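Inositol 2-dehydrogenase (Sinorhizobium meliloti, PDB 4HKT) catalyses the NAD-dependent oxidation of myo-inositol to 2-keto-myo-inositol, the first step in the breakdown of myo-inositol to acetyl-CoA. Local coordinates at residues P127-V132 and M277-E282; V191-A196 and R320-K325; A195-D200 and D208-S213; A251-P256 and P270-F275. All coordinates share one frame; numbering follows the deposited sequence.

Contact 1. Residues P127-V132 and M277-E282; sequences PHFMAV and MTRYTE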
loop_
_atom_site.group_PDB
_atom_site.type_symbol
_atom_site.label_atom_id
_atom_site.label_comp_id
_atom_site.label_asym_id
_atom_site.label_seq_id
_atom_site.Cartn_x
_atom_site.Cartn_y
_atom_site.Cartn_z
ATOM N N PRO B 127 -7.049 3.601 18.193
ATOM C CA PRO B 127 -8.071 2.831 17.455
ATOM C C PRO B 127 -7.489 1.702 16.606
ATOM O O PRO B 127 -8.099 0.646 16.506
ATOM C CB PRO B 127 -8.751 3.873 16.561
ATOM C CG PRO B 127 -8.356 5.192 17.096
ATOM C CD PRO B 127 -7.022 5.011 17.784
ATOM N N HIS B 128 -6.291 1.898 16.066
ATOM C CA HIS B 128 -5.649 0.876 15.228
ATOM C C HIS B 128 -5.145 -0.291 16.038
ATOM O O HIS B 128 -5.416 -1.458 15.721
ATOM C CB HIS B 128 -4.531 1.526 14.395
ATOM C CG HIS B 128 -4.923 2.873 13.898
ATOM N ND1 HIS B 128 -5.789 3.035 12.843
ATOM C CD2 HIS B 128 -4.683 4.112 14.383
ATOM C CE1 HIS B 128 -6.010 4.322 12.651
ATOM N NE2 HIS B 128 -5.378 4.996 13.595
ATOM N N PHE B 129 -4.443 0.001 17.131
ATOM C CA PHE B 129 -3.996 -1.076 17.990
ATOM C C PHE B 129 -5.142 -1.826 18.667
ATOM O O PHE B 129 -5.066 -3.053 18.842
ATOM C CB PHE B 129 -2.991 -0.582 19.016
ATOM C CG PHE B 129 -1.755 0.050 18.435
ATOM C CD1 PHE B 129 -1.274 -0.285 17.174
ATOM C CD2 PHE B 129 -1.055 0.982 19.172
ATOM C CE1 PHE B 129 -0.149 0.315 16.666
ATOM C CE2 PHE B 129 0.106 1.555 18.688
ATOM C CZ PHE B 129 0.567 1.207 17.433
HETATM N N MSE B 130 -6.217 -1.113 19.010
HETATM C CA MSE B 130 -7.399 -1.754 19.645
HETATM C C MSE B 130 -8.031 -2.726 18.695
HETATM O O MSE B 130 -8.446 -3.828 19.091
HETATM C CB MSE B 130 -8.464 -0.731 20.070
HETATM C CG MSE B 130 -8.166 -0.104 21.406
HETATM SE SE MSE B 130 -9.571 1.219 21.894
HETATM C CE MSE B 130 -11.091 -0.026 22.110
ATOM N N ALA B 131 -8.113 -2.338 17.434
ATOM C CA ALA B 131 -8.686 -3.190 16.398
ATOM C C ALA B 131 -7.811 -4.434 16.133
ATOM O O ALA B 131 -8.319 -5.506 15.794
ATOM C CB ALA B 131 -8.910 -2.392 15.115
ATOM N N VAL B 132 -6.494 -4.316 16.332
ATOM C CA VAL B 132 -5.640 -5.502 16.254
ATOM C C VAL B 132 -6.050 -6.455 17.354
ATOM O O VAL B 132 -6.316 -7.629 17.108
ATOM C CB VAL B 132 -4.148 -5.141 16.335
ATOM C CG1 VAL B 132 -3.314 -6.408 16.513
ATOM C CG2 VAL B 132 -3.683 -4.354 15.128
HETATM N N MSE B 277 2.307 13.540 20.418
HETATM C CA MSE B 277 1.353 14.642 20.484
HETATM C C MSE B 277 0.301 14.489 19.426
HETATM O O MSE B 277 -0.882 14.605 19.724
HETATM C CB MSE B 277 2.004 16.026 20.335
HETATM C CG MSE B 277 2.930 16.412 21.503
HETATM SE SE MSE B 277 4.719 15.563 21.417
HETATM C CE MSE B 277 5.407 16.490 19.800
ATOM N N THR B 278 0.694 14.251 18.183
ATOM C CA THR B 278 -0.314 14.092 17.145
ATOM C C THR B 278 -0.598 12.652 16.796
ATOM O O THR B 278 -1.685 12.368 16.342
ATOM C CB THR B 278 -0.044 14.874 15.853
ATOM O OG1 THR B 278 1.252 14.574 15.363
ATOM C CG2 THR B 278 -0.212 16.388 16.067
ATOM N N ARG B 279 0.347 11.735 16.990
ATOM C CA ARG B 279 0.079 10.330 16.637
ATOM C C ARG B 279 -1.070 9.771 17.476
ATOM O O ARG B 279 -1.919 9.006 16.966
ATOM C CB ARG B 279 1.346 9.413 16.784
ATOM C CG ARG B 279 1.031 7.902 16.810
ATOM C CD ARG B 279 0.640 7.345 15.446
ATOM N NE ARG B 279 0.321 5.911 15.403
ATOM C CZ ARG B 279 -0.822 5.360 15.820
ATOM N NH1 ARG B 279 -1.791 6.114 16.322
ATOM N NH2 ARG B 279 -1.018 4.053 15.725
ATOM N N TYR B 280 -1.121 10.145 18.747
ATOM C CA TYR B 280 -2.057 9.496 19.665
ATOM C C TYR B 280 -3.263 10.327 20.158
ATOM O O TYR B 280 -3.910 9.965 21.145
ATOM C CB TYR B 280 -1.265 8.902 20.836
ATOM C CG TYR B 280 -0.445 7.670 20.407
ATOM C CD1 TYR B 280 -1.069 6.544 19.899
ATOM C CD2 TYR B 280 0.949 7.642 20.552
ATOM C CE1 TYR B 280 -0.341 5.427 19.496
ATOM C CE2 TYR B 280 1.695 6.527 20.179
ATOM C CZ TYR B 280 1.050 5.429 19.646
ATOM O OH TYR B 280 1.772 4.332 19.256
ATOM N N THR B 281 -3.624 11.372 19.423
ATOM C CA THR B 281 -4.759 12.218 19.824
ATOM C C THR B 281 -6.063 11.422 20.070
ATOM O O THR B 281 -6.698 11.604 21.120
ATOM C CB THR B 281 -5.023 13.361 18.848
ATOM O OG1 THR B 281 -5.584 12.827 17.663
ATOM C CG2 THR B 281 -3.752 14.095 18.509
ATOM N N GLU B 282 -6.429 10.514 19.169
ATOM C CA GLU B 282 -7.608 9.698 19.407
ATOM C C GLU B 282 -7.407 8.800 20.626
ATOM O O GLU B 282 -8.340 8.561 21.416
ATOM C CB GLU B 282 -7.983 8.856 18.179
ATOM C CG GLU B 282 -8.536 9.655 17.012
ATOM C CD GLU B 282 -8.522 8.850 15.741
ATOM O OE1 GLU B 282 -9.558 8.233 15.417
ATOM O OE2 GLU B 282 -7.456 8.798 15.099
HETATM O O HOH W 1 -5.280 7.600 14.000
#
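Phe129 overlaps the guanidinium of Arg279, whose NH2 lies over one face of the phenyl ring, 3.7 Å from Phe129 CZ, with the two planes 49° apart. This is helix packing within a Gfo/Idh/MocA-family fold: the first turn of helix 127-137 meets the junction of helices 276-279 and 281-297. Tyr280 approaches the same ring at its edge, OH 3.3 Å from Phe129 CE2, and the two side chains cross at about a right angle. That hydroxyl is also hydrogen-bonded to Gln238. Arg279 CG, anti to its backbone N (chi1 164°), lies over the centre of the Tyr280 ring, 3.5 Å from its plane, and NH1 forms a salt bridge to Asp126, an acid that also accepts a bond from Phe129 N. An alanine in place of Phe129 would probably open a gap beside Arg279 NH2 and the Tyr280 hydroxyl, which would keep their other bonds but lose the ring packed against them. At the exposed Glu282, OE1 rests 3.7 Å from Pro127 CG. His128 ND1 binds Ser258 N of the second subunit, while water 1, at the edge of the imidazole and in its plane, joins His128 NE2 (2.6 Å) to Glu282 OE2 (2.7 Å).

Contact 2. Residues V191-A196 and R320-K325; sequences VTATAA and RSVAEK
Ser321 OG has two hydrogen-bond partners: it accepts from Ala193 N at 3.0 Å and is bonded to the backbone O of Arg326. The hydroxyl stands anti to its own backbone N (chi1 177°), which carries it from helix 305-324 to the edge of strand 188-196, where it also lies 3.3 Å from Thr192 CA. The bond to Ala193 N is bent, at 141°. Water 2 completes the polar junction by donating to Ala193 O at 2.7 Å and to Ser321 O at 2.9 Å. Both backbone polar atoms of Ala193 are thus answered from the helix side, one directly and one through water. Next along the helix, Val322 supplies the apolar half of the contact. Its CG2 packs 3.8 Å from Ala193 CB and 4.0 Å from Ala195 CB, so a single methyl spans two alanines that alternate with Thr194. Thr194 points away from the helix, and its hydroxyl bonds to Gln223 of the third subunit. Strand and helix axes approach to 6.6 Å with a crossing angle of -67°. A helix lying steeply across a strand, while the strand also meets another subunit, fits the alpha/beta C-terminal domain of this family, whose large sheet serves in oligomer assembly.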
loop_
_atom_site.group_PDB
_atom_site.type_symbol
_atom_site.label_atom_id
_atom_site.label_comp_id
_atom_site.label_asym_id
_atom_site.label_seq_id
_atom_site.Cartn_x
_atom_site.Cartn_y
_atom_site.Cartn_z
ATOM N N VAL B 191 12.856 -12.864 29.700
ATOM C CA VAL B 191 13.301 -11.720 28.907
ATOM C C VAL B 191 14.752 -11.896 28.489
ATOM O O VAL B 191 15.586 -12.217 29.311
ATOM C CB VAL B 191 13.189 -10.443 29.717
ATOM C CG1 VAL B 191 13.649 -9.249 28.886
ATOM C CG2 VAL B 191 11.757 -10.250 30.143
ATOM N N THR B 192 15.040 -11.710 27.217
ATOM C CA THR B 192 16.420 -11.637 26.801
ATOM C C THR B 192 16.578 -10.428 25.887
ATOM O O THR B 192 15.681 -10.102 25.074
ATOM C CB THR B 192 16.909 -12.987 26.204
ATOM O OG1 THR B 192 18.354 -13.003 26.174
ATOM C CG2 THR B 192 16.341 -13.203 24.854
ATOM N N ALA B 193 17.682 -9.718 26.064
ATOM C CA ALA B 193 17.829 -8.407 25.440
ATOM C C ALA B 193 19.252 -8.093 25.053
ATOM O O ALA B 193 20.204 -8.631 25.622
ATOM C CB ALA B 193 17.368 -7.330 26.390
ATOM N N THR B 194 19.375 -7.248 24.045
ATOM C CA THR B 194 20.674 -6.718 23.656
ATOM C C THR B 194 20.540 -5.214 23.559
ATOM O O THR B 194 19.446 -4.691 23.365
ATOM C CB THR B 194 21.127 -7.260 22.305
ATOM O OG1 THR B 194 20.125 -6.981 21.334
ATOM C CG2 THR B 194 21.383 -8.784 22.377
ATOM N N ALA B 195 21.670 -4.525 23.619
ATOM C CA ALA B 195 21.667 -3.056 23.591
ATOM C C ALA B 195 22.995 -2.505 23.083
ATOM O O ALA B 195 24.029 -3.170 23.141
ATOM C CB ALA B 195 21.404 -2.506 24.983
ATOM N N ALA B 196 22.939 -1.287 22.581
ATOM C CA ALA B 196 24.122 -0.577 22.161
ATOM C C ALA B 196 23.823 0.953 22.120
ATOM O O ALA B 196 22.668 1.408 22.222
ATOM C CB ALA B 196 24.551 -1.038 20.781
ATOM N N ARG B 320 18.994 -6.336 33.356
ATOM C CA ARG B 320 19.811 -7.462 33.860
ATOM C C ARG B 320 20.253 -8.374 32.751
ATOM O O ARG B 320 21.407 -8.795 32.724
ATOM C CB ARG B 320 19.062 -8.295 34.909
ATOM C CG ARG B 320 18.877 -7.652 36.282
ATOM C CD ARG B 320 18.315 -8.660 37.291
ATOM N NE ARG B 320 19.137 -9.881 37.370
ATOM C CZ ARG B 320 18.742 -11.068 37.835
ATOM N NH1 ARG B 320 17.497 -11.294 38.251
ATOM N NH2 ARG B 320 19.606 -12.068 37.840
ATOM N N SER B 321 19.366 -8.649 31.803
ATOM C CA SER B 321 19.690 -9.529 30.707
ATOM C C SER B 321 20.872 -8.970 29.872
ATOM O O SER B 321 21.804 -9.719 29.522
ATOM C CB SER B 321 18.506 -9.706 29.774
ATOM O OG SER B 321 18.899 -10.526 28.687
ATOM N N VAL B 322 20.837 -7.664 29.580
ATOM C CA VAL B 322 21.906 -7.066 28.836
ATOM C C VAL B 322 23.197 -7.163 29.648
ATOM O O VAL B 322 24.224 -7.549 29.106
ATOM C CB VAL B 322 21.659 -5.609 28.487
ATOM C CG1 VAL B 322 22.924 -5.021 27.873
ATOM C CG2 VAL B 322 20.508 -5.447 27.499
ATOM N N ALA B 323 23.138 -6.828 30.934
ATOM C CA ALA B 323 24.347 -6.831 31.769
ATOM C C ALA B 323 24.928 -8.216 31.992
ATOM O O ALA B 323 26.129 -8.356 31.992
ATOM C CB ALA B 323 24.078 -6.168 33.088
ATOM N N GLU B 324 24.074 -9.230 32.158
ATOM C CA GLU B 324 24.505 -10.580 32.505
ATOM C C GLU B 324 24.634 -11.490 31.288
ATOM O O GLU B 324 25.083 -12.598 31.412
ATOM C CB GLU B 324 23.516 -11.195 33.504
ATOM C CG GLU B 324 23.549 -10.493 34.845
ATOM C CD GLU B 324 22.488 -10.944 35.838
ATOM O OE1 GLU B 324 22.027 -12.102 35.786
ATOM O OE2 GLU B 324 22.117 -10.111 36.691
ATOM N N LYS B 325 24.248 -11.000 30.121
ATOM C CA LYS B 325 24.306 -11.740 28.869
ATOM C C LYS B 325 23.514 -13.059 28.899
ATOM O O LYS B 325 23.919 -14.052 28.297
ATOM C CB LYS B 325 25.780 -11.989 28.485
ATOM C CG LYS B 325 26.560 -10.707 28.273
ATOM C CD LYS B 325 27.896 -11.024 27.627
ATOM C CE LYS B 325 28.671 -9.765 27.328
ATOM N NZ LYS B 325 29.396 -9.336 28.542
HETATM O O HOH W 2 21.638 -10.652 26.784
#

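Contact 3. Residues A195-D200 and D208-S213; sequences AAVLID and DYDSVS
The Tyr209 ring receives Ala195 CB over one face, a CH-pi contact with the methyl 3.5 Å from the ring centroid and 17° off the normal. Ala196 N and Val197 CG2 approach the same ring obliquely. The second flat group, the Asp210 carboxylate, faces a turn of backbone instead. Its OD1 takes Leu198 N on the syn side at 2.9 Å, in a nearly straight bond (172°), and the Ser211 hydroxyl donates to the anti side of OD1 at 2.7 Å. OD2 accepts Ile199 N at 2.8 Å and Asp200 N at 3.2 Å, both from the same face of the carboxylate. Asp210 CG lies between its backbone N and carbonyl carbon (chi1 65°), a torsion that places CG beside this turn. Ile199 leans on the acid as well, with CB and CG1 against it. Ala195 and Val212 form an antiparallel non-hydrogen-bonded pair, Ala196 and Ser211 a hydrogen-bonded one. Asp210 and Ser211 both face Ala196, forming a classic beta bulge: Ala196 O accepts Asp210 N at 2.9 Å and Ser211 N at 3.2 Å, while Ala196 N donates to Ser211 O. Ser211 O is shared with Gln223 of the third subunit. Four donors thus converge on one buried carboxylate, an arrangement likely to stabilise its negative charge and to fix the course of the chain as it leaves strand 188-196 for helix 201-205.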
loop_
_atom_site.group_PDB
_atom_site.type_symbol
_atom_site.label_atom_id
_atom_site.label_comp_id
_atom_site.label_asym_id
_atom_site.label_seq_id
_atom_site.Cartn_x
_atom_site.Cartn_y
_atom_site.Cartn_z
ATOM N N ALA B 195 21.670 -4.525 23.619
ATOM C CA ALA B 195 21.667 -3.056 23.591
ATOM C C ALA B 195 22.995 -2.505 23.083
ATOM O O ALA B 195 24.029 -3.170 23.141
ATOM C CB ALA B 195 21.404 -2.506 24.983
ATOM N N ALA B 196 22.939 -1.287 22.581
ATOM C CA ALA B 196 24.122 -0.577 22.161
ATOM C C ALA B 196 23.823 0.953 22.120
ATOM O O ALA B 196 22.668 1.408 22.222
ATOM C CB ALA B 196 24.551 -1.038 20.781
ATOM N N VAL B 197 24.909 1.674 21.898
ATOM C CA VAL B 197 24.929 3.099 21.629
ATOM C C VAL B 197 25.404 3.257 20.209
ATOM O O VAL B 197 26.592 3.160 19.934
ATOM C CB VAL B 197 25.902 3.785 22.597
ATOM C CG1 VAL B 197 25.969 5.296 22.356
ATOM C CG2 VAL B 197 25.452 3.493 24.013
ATOM N N LEU B 198 24.460 3.467 19.305
ATOM C CA LEU B 198 24.735 3.599 17.898
ATOM C C LEU B 198 24.467 5.032 17.410
ATOM O O LEU B 198 24.864 5.382 16.300
ATOM C CB LEU B 198 23.819 2.669 17.094
ATOM C CG LEU B 198 23.970 1.194 17.467
ATOM C CD1 LEU B 198 23.062 0.297 16.685
ATOM C CD2 LEU B 198 25.389 0.752 17.221
ATOM N N ILE B 199 23.759 5.820 18.201
ATOM C CA ILE B 199 23.216 7.075 17.702
ATOM C C ILE B 199 24.030 8.251 18.219
ATOM O O ILE B 199 24.463 9.095 17.448
ATOM C CB ILE B 199 21.707 7.226 18.043
ATOM C CG1 ILE B 199 20.926 6.180 17.251
ATOM C CG2 ILE B 199 21.218 8.612 17.657
ATOM C CD1 ILE B 199 19.578 5.881 17.846
ATOM N N ASP B 200 24.267 8.296 19.512
ATOM C CA ASP B 200 24.985 9.451 20.073
ATOM C C ASP B 200 25.757 9.012 21.271
ATOM O O ASP B 200 25.187 8.506 22.253
ATOM C CB ASP B 200 23.978 10.564 20.431
ATOM C CG ASP B 200 24.661 11.836 20.956
ATOM O OD1 ASP B 200 25.864 11.810 21.234
ATOM O OD2 ASP B 200 23.976 12.859 21.108
ATOM N N ASP B 208 23.403 5.133 29.380
ATOM C CA ASP B 208 22.195 4.623 28.748
ATOM C C ASP B 208 22.562 3.999 27.381
ATOM O O ASP B 208 23.683 4.069 26.941
ATOM C CB ASP B 208 21.157 5.739 28.585
ATOM C CG ASP B 208 19.737 5.227 28.449
ATOM O OD1 ASP B 208 19.469 3.990 28.655
ATOM O OD2 ASP B 208 18.860 6.074 28.126
ATOM N N TYR B 209 21.572 3.387 26.743
ATOM C CA TYR B 209 21.711 2.826 25.452
ATOM C C TYR B 209 20.690 3.529 24.596
ATOM O O TYR B 209 19.675 4.041 25.116
ATOM C CB TYR B 209 21.404 1.307 25.513
ATOM C CG TYR B 209 22.387 0.461 26.316
ATOM C CD1 TYR B 209 23.639 0.132 25.797
ATOM C CD2 TYR B 209 22.038 -0.058 27.569
ATOM C CE1 TYR B 209 24.546 -0.644 26.514
ATOM C CE2 TYR B 209 22.933 -0.844 28.287
ATOM C CZ TYR B 209 24.181 -1.127 27.751
ATOM O OH TYR B 209 25.037 -1.935 28.470
ATOM N N ASP B 210 20.871 3.460 23.280
ATOM C CA ASP B 210 19.921 4.086 22.351
ATOM C C ASP B 210 19.293 3.190 21.290
ATOM O O ASP B 210 18.422 3.642 20.535
ATOM C CB ASP B 210 20.555 5.326 21.705
ATOM C CG ASP B 210 21.750 4.989 20.811
ATOM O OD1 ASP B 210 21.755 3.914 20.119
ATOM O OD2 ASP B 210 22.702 5.832 20.801
ATOM N N SER B 211 19.723 1.935 21.228
ATOM C CA SER B 211 19.277 0.971 20.236
ATOM C C SER B 211 19.232 -0.408 20.911
ATOM O O SER B 211 20.268 -0.921 21.378
ATOM C CB SER B 211 20.261 0.921 19.073
ATOM O OG SER B 211 20.433 2.209 18.502
ATOM N N VAL B 212 18.020 -0.998 21.008
ATOM C CA VAL B 212 17.834 -2.200 21.816
ATOM C C VAL B 212 16.886 -3.163 21.108
ATOM O O VAL B 212 15.991 -2.750 20.352
ATOM C CB VAL B 212 17.313 -1.910 23.249
ATOM C CG1 VAL B 212 18.252 -1.002 24.008
ATOM C CG2 VAL B 212 15.942 -1.271 23.251
ATOM N N SER B 213 17.070 -4.434 21.411
ATOM C CA SER B 213 16.294 -5.522 20.860
ATOM C C SER B 213 15.963 -6.447 22.041
ATOM O O SER B 213 16.820 -6.717 22.894
ATOM C CB SER B 213 17.102 -6.297 19.855
ATOM O OG SER B 213 17.604 -5.513 18.810
#

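Contact 4. Residues A251-P256 and P270-F275; sequences AENQRP and PPLHDF. With EDO (1,2-ethanediol), chain R.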
loop_
_atom_site.group_PDB
_atom_site.type_symbol
_atom_site.label_atom_id
_atom_site.label_comp_id
_atom_site.label_asym_id
_atom_site.label_seq_id
_atom_site.Cartn_x
_atom_site.Cartn_y
_atom_site.Cartn_z
ATOM N N ALA B 251 -0.953 -3.527 12.465
ATOM C CA ALA B 251 -1.363 -2.153 12.299
ATOM C C ALA B 251 -0.192 -1.432 11.683
ATOM O O ALA B 251 0.929 -1.488 12.202
ATOM C CB ALA B 251 -1.732 -1.509 13.605
ATOM N N GLU B 252 -0.475 -0.790 10.556
ATOM C CA GLU B 252 0.496 0.027 9.836
ATOM C C GLU B 252 0.732 1.360 10.557
ATOM O O GLU B 252 -0.054 1.781 11.425
ATOM C CB GLU B 252 0.020 0.273 8.382
ATOM C CG GLU B 252 -1.138 1.270 8.301
ATOM C CD GLU B 252 -1.911 1.242 6.979
ATOM O OE1 GLU B 252 -2.235 0.140 6.474
ATOM O OE2 GLU B 252 -2.264 2.346 6.487
ATOM N N ASN B 253 1.822 2.018 10.181
ATOM C CA ASN B 253 2.116 3.343 10.712
ATOM C C ASN B 253 1.061 4.364 10.279
ATOM O O ASN B 253 0.513 4.272 9.192
ATOM C CB ASN B 253 3.460 3.807 10.223
ATOM C CG ASN B 253 4.581 3.373 11.143
ATOM O OD1 ASN B 253 4.465 3.440 12.374
ATOM N ND2 ASN B 253 5.679 2.970 10.555
ATOM N N GLN B 254 0.869 5.362 11.118
ATOM C CA GLN B 254 0.025 6.502 10.810
ATOM C C GLN B 254 0.872 7.709 10.415
ATOM O O GLN B 254 1.990 7.920 10.910
ATOM C CB GLN B 254 -0.832 6.843 12.049
ATOM C CG GLN B 254 -1.886 5.805 12.368
ATOM C CD GLN B 254 -2.984 5.814 11.332
ATOM O OE1 GLN B 254 -3.478 6.884 10.969
ATOM N NE2 GLN B 254 -3.357 4.636 10.829
ATOM N N ARG B 255 0.318 8.525 9.533
ATOM C CA ARG B 255 0.935 9.810 9.184
ATOM C C ARG B 255 -0.213 10.862 9.163
ATOM O O ARG B 255 -1.380 10.481 8.980
ATOM C CB ARG B 255 1.605 9.670 7.827
ATOM C CG ARG B 255 0.681 9.093 6.763
ATOM C CD ARG B 255 1.311 9.148 5.387
ATOM N NE ARG B 255 2.616 8.486 5.302
ATOM C CZ ARG B 255 2.835 7.165 5.260
ATOM N NH1 ARG B 255 1.840 6.279 5.328
ATOM N NH2 ARG B 255 4.095 6.718 5.190
ATOM N N PRO B 256 0.097 12.155 9.352
ATOM C CA PRO B 256 -0.984 13.169 9.500
ATOM C C PRO B 256 -1.792 13.404 8.206
ATOM O O PRO B 256 -2.994 13.669 8.263
ATOM C CB PRO B 256 -0.244 14.444 9.899
ATOM C CG PRO B 256 1.224 14.170 9.736
ATOM C CD PRO B 256 1.438 12.690 9.642
ATOM N N PRO B 270 4.194 11.107 2.497
ATOM C CA PRO B 270 4.796 11.930 3.560
ATOM C C PRO B 270 5.394 11.090 4.696
ATOM O O PRO B 270 5.015 9.929 4.882
ATOM C CB PRO B 270 3.624 12.788 4.086
ATOM C CG PRO B 270 2.622 12.761 2.982
ATOM C CD PRO B 270 2.745 11.385 2.370
ATOM N N PRO B 271 6.332 11.675 5.442
ATOM C CA PRO B 271 6.803 11.011 6.646
ATOM C C PRO B 271 5.701 10.854 7.670
ATOM O O PRO B 271 4.551 11.301 7.474
ATOM C CB PRO B 271 7.928 11.955 7.149
ATOM C CG PRO B 271 7.538 13.300 6.607
ATOM C CD PRO B 271 7.012 12.970 5.232
ATOM N N LEU B 272 6.040 10.205 8.770
ATOM C CA LEU B 272 5.084 9.914 9.823
ATOM C C LEU B 272 4.852 11.142 10.721
ATOM O O LEU B 272 5.445 12.229 10.506
ATOM C CB LEU B 272 5.648 8.774 10.671
ATOM C CG LEU B 272 6.092 7.564 9.823
ATOM C CD1 LEU B 272 6.683 6.458 10.695
ATOM C CD2 LEU B 272 4.937 7.044 8.990
ATOM N N HIS B 273 4.032 10.946 11.748
ATOM C CA HIS B 273 3.854 11.939 12.780
ATOM C C HIS B 273 5.181 12.242 13.457
ATOM O O HIS B 273 6.037 11.337 13.634
ATOM C CB HIS B 273 2.873 11.434 13.845
ATOM C CG HIS B 273 1.442 11.347 13.394
ATOM N ND1 HIS B 273 0.563 12.415 13.479
ATOM C CD2 HIS B 273 0.721 10.308 12.916
ATOM C CE1 HIS B 273 -0.631 12.030 13.068
ATOM N NE2 HIS B 273 -0.560 10.756 12.722
ATOM N N ASP B 274 5.380 13.498 13.856
ATOM C CA ASP B 274 6.588 13.849 14.585
ATOM C C ASP B 274 6.680 13.016 15.835
ATOM O O ASP B 274 7.653 12.276 15.989
ATOM C CB ASP B 274 6.648 15.333 14.959
ATOM C CG ASP B 274 6.808 16.230 13.742
ATOM O OD1 ASP B 274 7.370 15.768 12.732
ATOM O OD2 ASP B 274 6.342 17.375 13.796
ATOM N N PHE B 275 5.679 13.115 16.719
ATOM C CA PHE B 275 5.769 12.400 18.019
ATOM C C PHE B 275 4.376 12.052 18.581
ATOM O O PHE B 275 3.393 12.018 17.837
ATOM C CB PHE B 275 6.641 13.206 19.007
ATOM C CG PHE B 275 7.434 12.367 20.016
ATOM C CD1 PHE B 275 7.493 10.960 19.964
ATOM C CD2 PHE B 275 8.134 13.011 21.033
ATOM C CE1 PHE B 275 8.223 10.235 20.917
ATOM C CE2 PHE B 275 8.871 12.295 21.970
ATOM C CZ PHE B 275 8.915 10.909 21.915
HETATM C C1 EDO R . 4.837 1.945 7.417
HETATM O O1 EDO R . 5.930 2.557 7.975
HETATM C C2 EDO R . 4.514 0.831 8.366
HETATM O O2 EDO R . 3.181 0.482 8.181
HETATM O O HOH W 3 3.421 8.222 13.365
HETATM O O HOH W 4 -2.926 9.744 11.489
#
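At the foot of the beta-hairpin made by strands 259-263 and 266-269, the incoming and outgoing chains are joined by Arg255 and Pro270. Arg255 NE donates to Pro270 O at 2.8 Å in a nearly straight bond (167°) lying close to the guanidinium plane, and NH2 adds a weak bond to the same oxygen. The side chain bends at chi3 (56°), placing NE beside that carbonyl. Leu272 CD2 covers one face of the guanidinium, 3.9 Å from Arg255 NH2, and Tyr267 of the fourth subunit makes a cation-pi contact with the same arginine. An alanine in place of Arg255 would probably leave Pro270 O without this donor and Tyr267 of the fourth subunit without its cationic partner. Farther along, Pro256 and His273 slide past each other in opposite directions, with Pro256 CD over the imidazole face, 3.9 Å from its centroid and 6° off the normal. His273 ND1 is hydrogen-bonded to Thr278 OG1, and two waters lie at the imidazole edge, in the ring plane. Water 4 pairs with His273 NE2 at 2.9 Å and donates to Gln254 OE1 and Arg255 O, whereas water 3 connects Gln254 O with His273 N. Asn253 N and ND2 donate to O2 and O1 of a 1,2-ethanediol, probably from the crystallisation liquor (2.9 and 2.6 Å); ND2 also bonds Asp237, with Leu272 CD1 beside it. With no direct backbone-to-backbone hydrogen bond between the segments, their joining is likely to depend on the Arg255 side chain and on waters bridging to His273.

The four contacts fall into two neighbouring pairs. Contacts 1 and 4 touch, their centres about 11 Å apart, through Thr278 and His273 and through Gln254 on Arg279, and both reach the second subunit. Contacts 2 and 3 share Ala195 and Ala196 at the end of strand 188-196, and both face the third subunit. Contacts 1 and 2 are mostly buried, whereas contacts 3 and 4 are only partly so. Their chemistry follows their place: aromatic and guanidinium packing between helices in contact 1, small side chains and a serine hydroxyl under a helix in contact 2, backbone pairing and a carboxylate in contact 3, and an arginine-to-carbonyl bond, proline packing and waters between irregular loops in contact 4, which also meets the fourth subunit.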